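Local coordinates for protein CRISPR-associated endonuclease Cas9 (Campylobacter jejuni subsp. jejuni serotype O:2, PDB 5X2H) that serves in CRISPR immunity as an RNA-guided endonuclease whose HNH domain cuts the target strand paired with the guide and whose RuvC-like domain cuts the other, at residues L71-K75 and Y86-Q90; A79-K83 and F222-F228; A114-S120 and K216-F222; F124-I128 and L210-F214. One frame throughout, in Å; residues are numbered along the deposited sequence.

Contact 1: residues L71-K75 and Y86-Q90; sequences LNHLK and YEDYQ. With nucleotides of chain B.
Lys75 reaches from the helix into the turn at Tyr86-Gln90, and its ammonium group holds two acceptors: NZ donates to Tyr89 O at 3.0 Å and to the phosphate oxygen OP1 of A46 of chain B at 2.7 Å. A lysine suits this place because its long aliphatic stem can lie against protein while its charge meets RNA. Lys75 CB packs 3.6 Å from Tyr86 CE1, and beyond CG the extended chain carries CD past Tyr89 CB (3.7 Å) and NZ to the phosphate. One turn earlier, Asn72 uses both ends of its amide. Asn72 OD1 accepts from Gln90 NE2 at 3.1 Å, with the donor well above the plane of the carbonyl and the two amides nearly perpendicular; Asn72 ND2 donates to OP2 of A63 of chain B at 3.3 Å. The Tyr86 hydroxyl packs beside this amide, OH being 3.3 Å from Asn72 CG. Further out, His73 lays one ring face over the ribose of A63 of chain B, whose C1' sits 3.6 Å above the ring centre. His76 stacks on the Tyr86 ring, and Leu129 of helix 121-133 touches both Lys75 and Tyr89. Helix 51-82 begins as the arginine-rich bridge helix of Cas9, and this contact is typical of its role as a guide RNA-binding element, with the following loop folded back beside the backbone phosphates.

Contact 2: residues A79-K83 and F222-F228; sequences ANEFK and FSFSKKF. With nucleotides of chain B.
Glu81 lies across the Phe228 ring before its acid group reaches the turn ahead of helix 226-236. Its CB sits over one ring face, 3.5 Å from Phe228 CD1. Glu81 CG makes a CH-pi contact, 3.6 Å from the centroid of the Phe228 ring. The bend at chi2 (76°) then brings Glu81 CD to 3.6 Å from Phe228 CB, and the carboxylate lies almost parallel to the ring, the planes 6° apart. At the tip, Glu81 OE2 takes two bonds from one residue: Ser225 N at 2.8 Å, fairly straight at 156°, and Ser225 OG at 3.2 Å. Glu81 OE1 lies close to Ser225 OG too. Ser225 is the N-cap of helix 226-236, so a glutamate suits this place: it binds the capping residue, and its negative charge would probably be favoured near the positive end of the helix dipole. Beside it, Phe82 packs against two further rings. Its CE1 lies 3.5 Å from Phe222 CE1 and its CZ 3.9 Å from Phe228 CE2, and the three rings form an aromatic cluster. On a different side of the helix, Asn80 ND2 donates to the base atom N1 of A63 of chain B at 3.0 Å. The contact thus joins the C-terminal end of helix 51-82 to the link between helices 203-219 and 226-236, while helix 121-133 adds Phe124 and Ile128 around the rings.

Contact 3: residues A114-S120 and K216-F222; sequences ALNELLS and KQREFGF
Gln217 supplies every hydrogen bond between the last turn of its helix and the loop Ala114-Ser120, and its buried amide is used at both ends. Gln217 NE2 donates to Ala114 O at 3.1 Å and, more directly, to Glu117 O at 2.9 Å, with both acceptors close to the amide plane. Gln217 OE1 receives Leu119 N at 2.7 Å. Three bonds therefore fix the rotation of the amide, and the bend at chi2 (-57°) carries it round to face the loop. Glutamine is apt here because one group can serve backbone donors and acceptors together. Aromatic contacts come next. The Phe220 ring is sandwiched between Lys216 O on one face and Glu117 CA on the other, and its CZ lies 3.3 Å from Asn116 C; a flat ring suits a place between two stretches of backbone. The Phe222 ring presents its edge to the loop backbone, CE2 being 3.3 Å from Leu119 O. The apolar side-chain contacts come from Leu118, whose CD1 meets Phe222 CD2 at 3.5 Å and whose CB lies 4.1 Å from Phe220 CB. A Schellman motif at Gly221, with the positive phi (106°) that glycine readily adopts, ends the helix and brings Phe222 back toward the loop. Helix 203-219 is thereby bound at its C-terminal end to the connection between helices 107-113 and 121-133, where Ser120, the N-cap of helix 121-133, uses its OG to cap Gln122 N.

Contact 4: residues F124-I128 and L210-F214; sequences FARVI and LKLIF
Phe124 points its edge at the face of Phe214, a T-shaped pair with centroids 4.9 Å apart and planes at 66°. CZ of Phe124 stands over the centre of the Phe214 ring, 3.7 Å from Phe214 CZ. With its CG anti to the backbone N (chi1 -160°), the Phe124 ring extends across the gap between the helices; across the contact it also meets Ile213, which runs alongside in the reverse sense, bringing CG2 to 3.6 Å from Phe124 CE1. Ile128, one turn along from Phe124, sets its CD1 over a face of the Phe124 ring and 4.2 Å from Phe214 CZ, while its CG1 meets Leu210 CD1 at 4.2 Å, the two side chains crossing near a right angle. Val127 closes the other flank, CG1 to Ile213 CD1 at 3.9 Å. Large rings and branched aliphatic chains fit this buried interface because the segment axes, nearly antiparallel at 165°, stay 11.8 Å apart. Around this pair of helices, 121-133 and 203-219, helix 226-236 contributes Val232 and Leu233, helix 107-113 contributes Leu110 against Val127, and Phe82 of helix 51-82 reaches Phe124, completing an all-helical bundle.

Overall arrangement
From the N terminus, helix 51-82 enters first, and contact 1 closes a short loop by folding the segment after this helix back on it. Contact 2 starts on the same helix, before contact 1 has closed, so the two cross; it ends 139 residues later at the start of helix 226-236. Within that long span, contact 3 ties the loop before helix 121-133 to the end of helix 203-219, and contact 4, enclosed in turn by contact 3, pairs those two helices. Phe222 belongs to contacts 2 and 3, and Phe124 and Phe214 of contact 4 touch the rings of contact 2. Together they bind RNA-contacting helix 51-82 to the helices that follow.

Contact 1: residues L71-K75 and Y86-Q90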
# COMPACT_ATOMS: atom_id res chain seq x y z
N LEU A 71 27.42 4.89 7.07
CA LEU A 71 28.29 5.85 7.74
C LEU A 71 29.14 5.18 8.81
O LEU A 71 30.32 5.52 8.99
CB LEU A 71 27.47 6.99 8.35
CG LEU A 71 26.81 7.94 7.34
CD1 LEU A 71 25.94 8.98 8.03
CD2 LEU A 71 27.88 8.61 6.49
N ASN A 72 28.56 4.22 9.55
CA ASN A 72 29.34 3.47 10.53
C ASN A 72 30.48 2.72 9.85
O ASN A 72 31.60 2.65 10.39
CB ASN A 72 28.44 2.49 11.28
CG ASN A 72 27.61 3.16 12.36
OD1 ASN A 72 27.69 4.38 12.55
ND2 ASN A 72 26.82 2.38 13.07
N HIS A 73 30.23 2.14 8.67
CA HIS A 73 31.27 1.43 7.95
C HIS A 73 32.42 2.36 7.59
O HIS A 73 33.60 1.99 7.74
CB HIS A 73 30.68 0.78 6.70
CG HIS A 73 31.57 -0.26 6.08
ND1 HIS A 73 31.10 -1.19 5.18
CD2 HIS A 73 32.89 -0.51 6.23
CE1 HIS A 73 32.09 -1.97 4.80
NE2 HIS A 73 33.19 -1.59 5.43
N LEU A 74 32.11 3.57 7.14
CA LEU A 74 33.17 4.52 6.82
C LEU A 74 33.91 4.96 8.08
O LEU A 74 35.14 5.10 8.07
CB LEU A 74 32.59 5.73 6.09
CG LEU A 74 31.96 5.38 4.74
CD1 LEU A 74 31.24 6.59 4.18
CD2 LEU A 74 33.00 4.89 3.77
N LYS A 75 33.17 5.17 9.18
CA LYS A 75 33.81 5.52 10.44
C LYS A 75 34.77 4.43 10.90
O LYS A 75 35.81 4.72 11.49
CB LYS A 75 32.76 5.81 11.51
CG LYS A 75 31.96 7.09 11.26
CD LYS A 75 30.78 7.22 12.22
CE LYS A 75 29.98 8.48 11.92
NZ LYS A 75 28.75 8.60 12.76
N TYR A 86 37.06 5.27 16.87
CA TYR A 86 35.73 5.10 16.30
C TYR A 86 34.67 5.71 17.21
O TYR A 86 33.71 6.32 16.72
CB TYR A 86 35.45 3.61 16.07
CG TYR A 86 34.05 3.30 15.59
CD1 TYR A 86 33.73 3.34 14.24
CD2 TYR A 86 33.05 2.95 16.49
CE1 TYR A 86 32.46 3.04 13.79
CE2 TYR A 86 31.77 2.65 16.05
CZ TYR A 86 31.48 2.70 14.70
OH TYR A 86 30.21 2.41 14.26
N GLU A 87 34.83 5.57 18.53
CA GLU A 87 33.86 6.12 19.47
C GLU A 87 33.79 7.64 19.42
O GLU A 87 32.77 8.21 19.82
CB GLU A 87 34.19 5.65 20.89
N ASP A 88 34.84 8.30 18.93
CA ASP A 88 34.83 9.76 18.82
C ASP A 88 33.92 10.26 17.71
O ASP A 88 33.71 11.48 17.61
CB ASP A 88 36.25 10.29 18.61
CG ASP A 88 37.10 10.19 19.86
OD1 ASP A 88 36.54 9.88 20.93
OD2 ASP A 88 38.32 10.43 19.77
N TYR A 89 33.39 9.38 16.87
CA TYR A 89 32.45 9.76 15.82
C TYR A 89 31.04 9.29 16.11
O TYR A 89 30.16 9.43 15.25
CB TYR A 89 32.94 9.23 14.47
CG TYR A 89 34.23 9.89 14.02
CD1 TYR A 89 35.45 9.44 14.48
CD2 TYR A 89 34.21 10.99 13.17
CE1 TYR A 89 36.63 10.05 14.10
CE2 TYR A 89 35.38 11.61 12.78
CZ TYR A 89 36.59 11.13 13.24
OH TYR A 89 37.76 11.74 12.86
N GLN A 90 30.79 8.74 17.29
CA GLN A 90 29.46 8.40 17.76
C GLN A 90 29.06 9.34 18.88
O GLN A 90 29.90 9.85 19.62
CB GLN A 90 29.40 6.95 18.24
CG GLN A 90 29.88 5.93 17.21
CD GLN A 90 28.98 5.87 15.98
OE1 GLN A 90 27.80 6.22 16.04
NE2 GLN A 90 29.55 5.43 14.86
P A B 63 28.76 -1.50 12.64
OP1 A B 63 29.73 -1.33 13.75
OP2 A B 63 27.46 -0.79 12.69
O5' A B 63 29.47 -1.11 11.26
C5' A B 63 28.76 -1.18 10.03
C4' A B 63 29.49 -2.01 9.01
O4' A B 63 30.89 -1.63 8.99
C3' A B 63 29.52 -3.52 9.26
O3' A B 63 28.39 -4.24 8.77
C2' A B 63 30.81 -3.96 8.57
O2' A B 63 30.61 -4.12 7.17
C1' A B 63 31.71 -2.75 8.79
N9 A B 63 32.58 -2.92 9.97
C8 A B 63 32.22 -3.28 11.25
N7 A B 63 33.23 -3.34 12.08
C5 A B 63 34.33 -3.00 11.30
C6 A B 63 35.69 -2.88 11.60
N6 A B 63 36.19 -3.10 12.82
N1 A B 63 36.53 -2.53 10.60
C2 A B 63 36.01 -2.31 9.38
N3 A B 63 34.74 -2.39 8.98
C4 A B 63 33.94 -2.74 10.00
P A B 46 26.22 11.59 12.01
OP1 A B 46 26.94 10.31 11.79
OP2 A B 46 25.38 12.17 10.93
O5' A B 46 25.31 11.41 13.30
C5' A B 46 25.86 10.92 14.51
C4' A B 46 24.88 11.03 15.64
O4' A B 46 24.64 12.43 15.95
C3' A B 46 23.49 10.48 15.36
O3' A B 46 23.41 9.07 15.49
C2' A B 46 22.63 11.23 16.36
O2' A B 46 22.77 10.68 17.66
C1' A B 46 23.29 12.61 16.34
N9 A B 46 22.63 13.51 15.38
C8 A B 46 23.01 13.83 14.10
N7 A B 46 22.20 14.66 13.50
C5 A B 46 21.21 14.90 14.44
C6 A B 46 20.05 15.70 14.43
N6 A B 46 19.66 16.44 13.38
N1 A B 46 19.28 15.71 15.54
C2 A B 46 19.65 14.97 16.58
N3 A B 46 20.71 14.18 16.72
C4 A B 46 21.46 14.19 15.60

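Contact 2: residues A79-K83 and F222-F228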
# COMPACT_ATOMS: atom_id res chain seq x y z
N ALA A 79 38.69 5.16 11.16
CA ALA A 79 39.38 4.89 12.42
C ALA A 79 40.53 3.90 12.23
O ALA A 79 41.57 4.02 12.88
CB ALA A 79 38.40 4.37 13.46
N ASN A 80 40.34 2.92 11.34
CA ASN A 80 41.39 1.93 11.12
C ASN A 80 42.54 2.52 10.31
O ASN A 80 43.71 2.30 10.63
CB ASN A 80 40.82 0.70 10.41
CG ASN A 80 39.81 -0.04 11.25
OD1 ASN A 80 39.77 0.10 12.47
ND2 ASN A 80 38.98 -0.86 10.61
N GLU A 81 42.22 3.28 9.26
CA GLU A 81 43.27 3.79 8.38
C GLU A 81 44.03 4.94 9.02
O GLU A 81 45.26 5.03 8.90
CB GLU A 81 42.65 4.24 7.05
CG GLU A 81 43.66 4.75 6.03
CD GLU A 81 44.45 3.64 5.38
OE1 GLU A 81 44.17 2.45 5.65
OE2 GLU A 81 45.36 3.96 4.58
N PHE A 82 43.33 5.84 9.71
CA PHE A 82 43.95 7.02 10.29
C PHE A 82 44.36 6.82 11.74
O PHE A 82 44.92 7.75 12.34
CB PHE A 82 43.00 8.22 10.18
CG PHE A 82 42.73 8.65 8.77
CD1 PHE A 82 43.53 8.21 7.72
CD2 PHE A 82 41.68 9.51 8.48
CE1 PHE A 82 43.28 8.61 6.42
CE2 PHE A 82 41.43 9.91 7.18
CZ PHE A 82 42.23 9.46 6.15
N LYS A 83 44.10 5.65 12.32
CA LYS A 83 44.41 5.36 13.72
C LYS A 83 43.69 6.33 14.65
O LYS A 83 44.22 6.76 15.67
CB LYS A 83 45.92 5.38 13.98
N PHE A 222 49.59 13.21 1.46
CA PHE A 222 48.78 12.36 2.32
C PHE A 222 48.99 10.91 1.93
O PHE A 222 48.90 10.54 0.76
CB PHE A 222 47.30 12.74 2.20
CG PHE A 222 46.50 12.44 3.44
CD1 PHE A 222 46.27 11.13 3.84
CD2 PHE A 222 45.95 13.46 4.19
CE1 PHE A 222 45.53 10.85 4.97
CE2 PHE A 222 45.21 13.19 5.33
CZ PHE A 222 45.00 11.88 5.71
N SER A 223 49.30 10.08 2.92
CA SER A 223 49.62 8.67 2.71
C SER A 223 48.46 7.80 3.16
O SER A 223 47.97 7.95 4.29
CB SER A 223 50.90 8.28 3.45
OG SER A 223 50.87 8.76 4.79
N PHE A 224 48.02 6.91 2.28
CA PHE A 224 46.95 5.97 2.60
C PHE A 224 47.06 4.78 1.65
O PHE A 224 47.47 4.93 0.49
CB PHE A 224 45.57 6.62 2.49
CG PHE A 224 45.39 7.47 1.27
CD1 PHE A 224 45.08 6.90 0.04
CD2 PHE A 224 45.52 8.85 1.35
CE1 PHE A 224 44.92 7.69 -1.08
CE2 PHE A 224 45.36 9.64 0.23
CZ PHE A 224 45.06 9.06 -0.99
N SER A 225 46.69 3.61 2.16
CA SER A 225 46.72 2.40 1.34
C SER A 225 45.75 2.53 0.17
O SER A 225 44.71 3.19 0.27
CB SER A 225 46.38 1.18 2.18
OG SER A 225 45.13 1.33 2.82
N LYS A 226 46.10 1.90 -0.95
CA LYS A 226 45.22 1.91 -2.12
C LYS A 226 43.88 1.26 -1.79
O LYS A 226 42.84 1.70 -2.31
CB LYS A 226 45.89 1.18 -3.29
N LYS A 227 43.88 0.24 -0.93
CA LYS A 227 42.64 -0.42 -0.55
C LYS A 227 41.72 0.53 0.21
O LYS A 227 40.49 0.36 0.17
CB LYS A 227 42.96 -1.65 0.30
CG LYS A 227 41.76 -2.49 0.68
CD LYS A 227 42.13 -3.53 1.73
CE LYS A 227 40.89 -4.21 2.29
NZ LYS A 227 41.15 -4.79 3.64
N PHE A 228 42.27 1.54 0.88
CA PHE A 228 41.45 2.48 1.63
C PHE A 228 40.54 3.28 0.71
O PHE A 228 39.32 3.33 0.91
CB PHE A 228 42.35 3.41 2.45
CG PHE A 228 41.60 4.51 3.15
CD1 PHE A 228 40.68 4.22 4.15
CD2 PHE A 228 41.82 5.84 2.82
CE1 PHE A 228 40.00 5.23 4.80
CE2 PHE A 228 41.13 6.86 3.46
CZ PHE A 228 40.23 6.55 4.46
P A B 63 28.76 -1.50 12.64
OP1 A B 63 29.73 -1.33 13.75
OP2 A B 63 27.46 -0.79 12.69
O5' A B 63 29.47 -1.11 11.26
C5' A B 63 28.76 -1.18 10.03
C4' A B 63 29.49 -2.01 9.01
O4' A B 63 30.89 -1.63 8.99
C3' A B 63 29.52 -3.52 9.26
O3' A B 63 28.39 -4.24 8.77
C2' A B 63 30.81 -3.96 8.57
O2' A B 63 30.61 -4.12 7.17
C1' A B 63 31.71 -2.75 8.79
N9 A B 63 32.58 -2.92 9.97
C8 A B 63 32.22 -3.28 11.25
N7 A B 63 33.23 -3.34 12.08
C5 A B 63 34.33 -3.00 11.30
C6 A B 63 35.69 -2.88 11.60
N6 A B 63 36.19 -3.10 12.82
N1 A B 63 36.53 -2.53 10.60
C2 A B 63 36.01 -2.31 9.38
N3 A B 63 34.74 -2.39 8.98
C4 A B 63 33.94 -2.74 10.00

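Contact 3: residues A114-S120 and K216-F222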
# COMPACT_ATOMS: atom_id res chain seq x y z
N ALA A 114 41.09 21.11 0.27
CA ALA A 114 41.59 19.84 -0.23
C ALA A 114 42.08 19.93 -1.67
O ALA A 114 42.86 19.09 -2.11
CB ALA A 114 40.51 18.77 -0.12
N LEU A 115 41.63 20.94 -2.42
CA LEU A 115 42.10 21.15 -3.78
C LEU A 115 43.41 21.94 -3.83
O LEU A 115 43.96 22.10 -4.92
CB LEU A 115 41.03 21.88 -4.60
CG LEU A 115 39.60 21.38 -4.44
CD1 LEU A 115 38.63 22.26 -5.22
CD2 LEU A 115 39.47 19.93 -4.89
N ASN A 116 43.91 22.43 -2.70
CA ASN A 116 45.06 23.32 -2.70
C ASN A 116 46.13 23.00 -1.66
O ASN A 116 47.29 23.38 -1.88
CB ASN A 116 44.61 24.77 -2.51
CG ASN A 116 43.53 25.18 -3.49
OD1 ASN A 116 43.81 25.51 -4.64
ND2 ASN A 116 42.28 25.16 -3.04
N GLU A 117 45.81 22.34 -0.56
CA GLU A 117 46.80 22.08 0.48
C GLU A 117 46.51 20.75 1.14
O GLU A 117 45.44 20.15 0.96
CB GLU A 117 46.81 23.21 1.52
CG GLU A 117 45.70 23.11 2.54
CD GLU A 117 45.45 24.42 3.26
OE1 GLU A 117 45.61 25.48 2.63
OE2 GLU A 117 45.09 24.38 4.46
N LEU A 118 47.48 20.28 1.92
CA LEU A 118 47.32 19.03 2.66
C LEU A 118 46.30 19.19 3.78
O LEU A 118 46.31 20.18 4.52
CB LEU A 118 48.66 18.58 3.23
CG LEU A 118 48.66 17.38 4.18
CD1 LEU A 118 48.16 16.13 3.47
CD2 LEU A 118 50.04 17.15 4.76
N LEU A 119 45.41 18.21 3.90
CA LEU A 119 44.44 18.19 4.99
C LEU A 119 44.97 17.39 6.16
O LEU A 119 45.72 16.42 6.00
CB LEU A 119 43.11 17.59 4.52
CG LEU A 119 42.26 18.39 3.54
CD1 LEU A 119 40.93 17.69 3.33
CD2 LEU A 119 42.05 19.81 4.05
N SER A 120 44.59 17.81 7.36
CA SER A 120 44.74 16.95 8.53
C SER A 120 43.86 15.72 8.36
O SER A 120 42.82 15.75 7.70
CB SER A 120 44.35 17.70 9.80
OG SER A 120 43.98 16.81 10.83
N LYS A 216 44.23 14.69 -5.17
CA LYS A 216 44.92 15.92 -4.79
C LYS A 216 45.64 15.77 -3.46
O LYS A 216 46.77 16.25 -3.31
CB LYS A 216 43.93 17.08 -4.75
CG LYS A 216 43.44 17.53 -6.12
CD LYS A 216 44.33 18.62 -6.71
CE LYS A 216 44.29 18.59 -8.23
NZ LYS A 216 44.83 19.83 -8.84
N GLN A 217 45.01 15.12 -2.49
CA GLN A 217 45.70 14.83 -1.23
C GLN A 217 46.89 13.91 -1.44
O GLN A 217 47.88 13.99 -0.71
CB GLN A 217 44.73 14.22 -0.22
CG GLN A 217 43.69 15.20 0.30
CD GLN A 217 44.32 16.42 0.95
OE1 GLN A 217 44.86 16.34 2.05
NE2 GLN A 217 44.25 17.55 0.26
N ARG A 218 46.80 13.03 -2.44
CA ARG A 218 47.94 12.19 -2.79
C ARG A 218 49.11 13.04 -3.27
O ARG A 218 50.26 12.79 -2.89
CB ARG A 218 47.51 11.19 -3.87
CG ARG A 218 48.42 9.99 -4.05
CD ARG A 218 47.71 8.95 -4.89
NE ARG A 218 46.44 8.57 -4.27
CZ ARG A 218 45.36 8.18 -4.94
NH1 ARG A 218 45.38 8.14 -6.27
NH2 ARG A 218 44.26 7.85 -4.29
N GLU A 219 48.83 14.05 -4.10
CA GLU A 219 49.89 14.92 -4.59
C GLU A 219 50.49 15.77 -3.47
O GLU A 219 51.66 16.15 -3.54
CB GLU A 219 49.36 15.82 -5.70
CG GLU A 219 48.75 15.07 -6.87
CD GLU A 219 47.99 15.97 -7.82
OE1 GLU A 219 47.91 17.19 -7.55
OE2 GLU A 219 47.46 15.47 -8.84
N PHE A 220 49.70 16.07 -2.43
CA PHE A 220 50.15 16.91 -1.34
C PHE A 220 50.88 16.14 -0.24
O PHE A 220 51.35 16.76 0.72
CB PHE A 220 48.97 17.67 -0.74
CG PHE A 220 48.33 18.64 -1.70
CD1 PHE A 220 49.11 19.33 -2.62
CD2 PHE A 220 46.97 18.86 -1.69
CE1 PHE A 220 48.54 20.22 -3.50
CE2 PHE A 220 46.38 19.74 -2.57
CZ PHE A 220 47.17 20.43 -3.48
N GLY A 221 50.98 14.82 -0.36
CA GLY A 221 51.74 14.02 0.58
C GLY A 221 50.92 13.20 1.55
O GLY A 221 51.51 12.53 2.41
N PHE A 222 49.59 13.21 1.46
CA PHE A 222 48.78 12.36 2.32
C PHE A 222 48.99 10.91 1.93
O PHE A 222 48.90 10.54 0.76
CB PHE A 222 47.30 12.74 2.20
CG PHE A 222 46.50 12.44 3.44
CD1 PHE A 222 46.27 11.13 3.84
CD2 PHE A 222 45.95 13.46 4.19
CE1 PHE A 222 45.53 10.85 4.97
CE2 PHE A 222 45.21 13.19 5.33
CZ PHE A 222 45.00 11.88 5.71

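Contact 4: residues F124-I128 and L210-F214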
# COMPACT_ATOMS: atom_id res chain seq x y z
N PHE A 124 40.26 15.38 6.77
CA PHE A 124 39.87 14.44 5.73
C PHE A 124 38.77 13.51 6.21
O PHE A 124 37.91 13.10 5.43
CB PHE A 124 41.09 13.64 5.27
CG PHE A 124 40.92 13.00 3.92
CD1 PHE A 124 39.92 13.41 3.06
CD2 PHE A 124 41.77 11.98 3.51
CE1 PHE A 124 39.77 12.81 1.82
CE2 PHE A 124 41.62 11.38 2.27
CZ PHE A 124 40.62 11.80 1.42
N ALA A 125 38.78 13.17 7.50
CA ALA A 125 37.75 12.29 8.05
C ALA A 125 36.37 12.94 7.95
O ALA A 125 35.40 12.29 7.53
CB ALA A 125 38.07 11.95 9.51
N ARG A 126 36.27 14.21 8.33
CA ARG A 126 34.98 14.89 8.27
C ARG A 126 34.55 15.17 6.83
O ARG A 126 33.35 15.22 6.55
CB ARG A 126 35.03 16.18 9.09
CG ARG A 126 35.06 15.93 10.59
CD ARG A 126 35.22 17.21 11.40
NE ARG A 126 34.42 18.30 10.85
CZ ARG A 126 34.92 19.49 10.52
NH1 ARG A 126 36.21 19.75 10.69
NH2 ARG A 126 34.12 20.42 10.01
N VAL A 127 35.51 15.35 5.93
CA VAL A 127 35.17 15.55 4.52
C VAL A 127 34.51 14.31 3.95
O VAL A 127 33.46 14.39 3.30
CB VAL A 127 36.43 15.94 3.71
CG1 VAL A 127 36.17 15.76 2.22
CG2 VAL A 127 36.84 17.37 4.02
N ILE A 128 35.11 13.14 4.19
CA ILE A 128 34.56 11.89 3.68
C ILE A 128 33.15 11.68 4.22
O ILE A 128 32.23 11.32 3.48
CB ILE A 128 35.48 10.71 4.04
CG1 ILE A 128 36.81 10.83 3.30
CG2 ILE A 128 34.80 9.38 3.73
CD1 ILE A 128 37.83 9.79 3.71
N LEU A 210 35.08 13.36 -4.51
CA LEU A 210 35.83 12.52 -3.58
C LEU A 210 36.99 11.81 -4.28
O LEU A 210 38.04 11.60 -3.66
CB LEU A 210 34.89 11.51 -2.92
CG LEU A 210 35.46 10.76 -1.71
CD1 LEU A 210 36.10 11.73 -0.74
CD2 LEU A 210 34.36 9.96 -1.03
N LYS A 211 36.83 11.45 -5.56
CA LYS A 211 37.96 10.92 -6.31
C LYS A 211 39.03 11.99 -6.51
O LYS A 211 40.23 11.70 -6.40
CB LYS A 211 37.50 10.37 -7.66
CG LYS A 211 36.66 9.11 -7.58
CD LYS A 211 36.30 8.60 -8.96
CE LYS A 211 35.49 7.31 -8.89
NZ LYS A 211 35.07 6.85 -10.24
N LEU A 212 38.62 13.22 -6.81
CA LEU A 212 39.58 14.30 -7.00
C LEU A 212 40.28 14.66 -5.70
O LEU A 212 41.49 14.94 -5.70
CB LEU A 212 38.87 15.53 -7.58
CG LEU A 212 39.71 16.79 -7.75
CD1 LEU A 212 40.80 16.58 -8.79
CD2 LEU A 212 38.83 17.98 -8.12
N ILE A 213 39.55 14.65 -4.59
CA ILE A 213 40.16 15.00 -3.30
C ILE A 213 41.22 13.98 -2.92
O ILE A 213 42.30 14.34 -2.43
CB ILE A 213 39.07 15.12 -2.22
CG1 ILE A 213 38.20 16.36 -2.47
CG2 ILE A 213 39.69 15.17 -0.84
CD1 ILE A 213 37.05 16.51 -1.50
N PHE A 214 40.94 12.69 -3.14
CA PHE A 214 41.94 11.66 -2.88
C PHE A 214 43.19 11.89 -3.72
O PHE A 214 44.32 11.85 -3.21
CB PHE A 214 41.36 10.27 -3.15
CG PHE A 214 40.82 9.58 -1.92
CD1 PHE A 214 41.68 8.98 -1.02
CD2 PHE A 214 39.46 9.53 -1.68
CE1 PHE A 214 41.20 8.35 0.11
CE2 PHE A 214 38.97 8.90 -0.55
CZ PHE A 214 39.84 8.30 0.34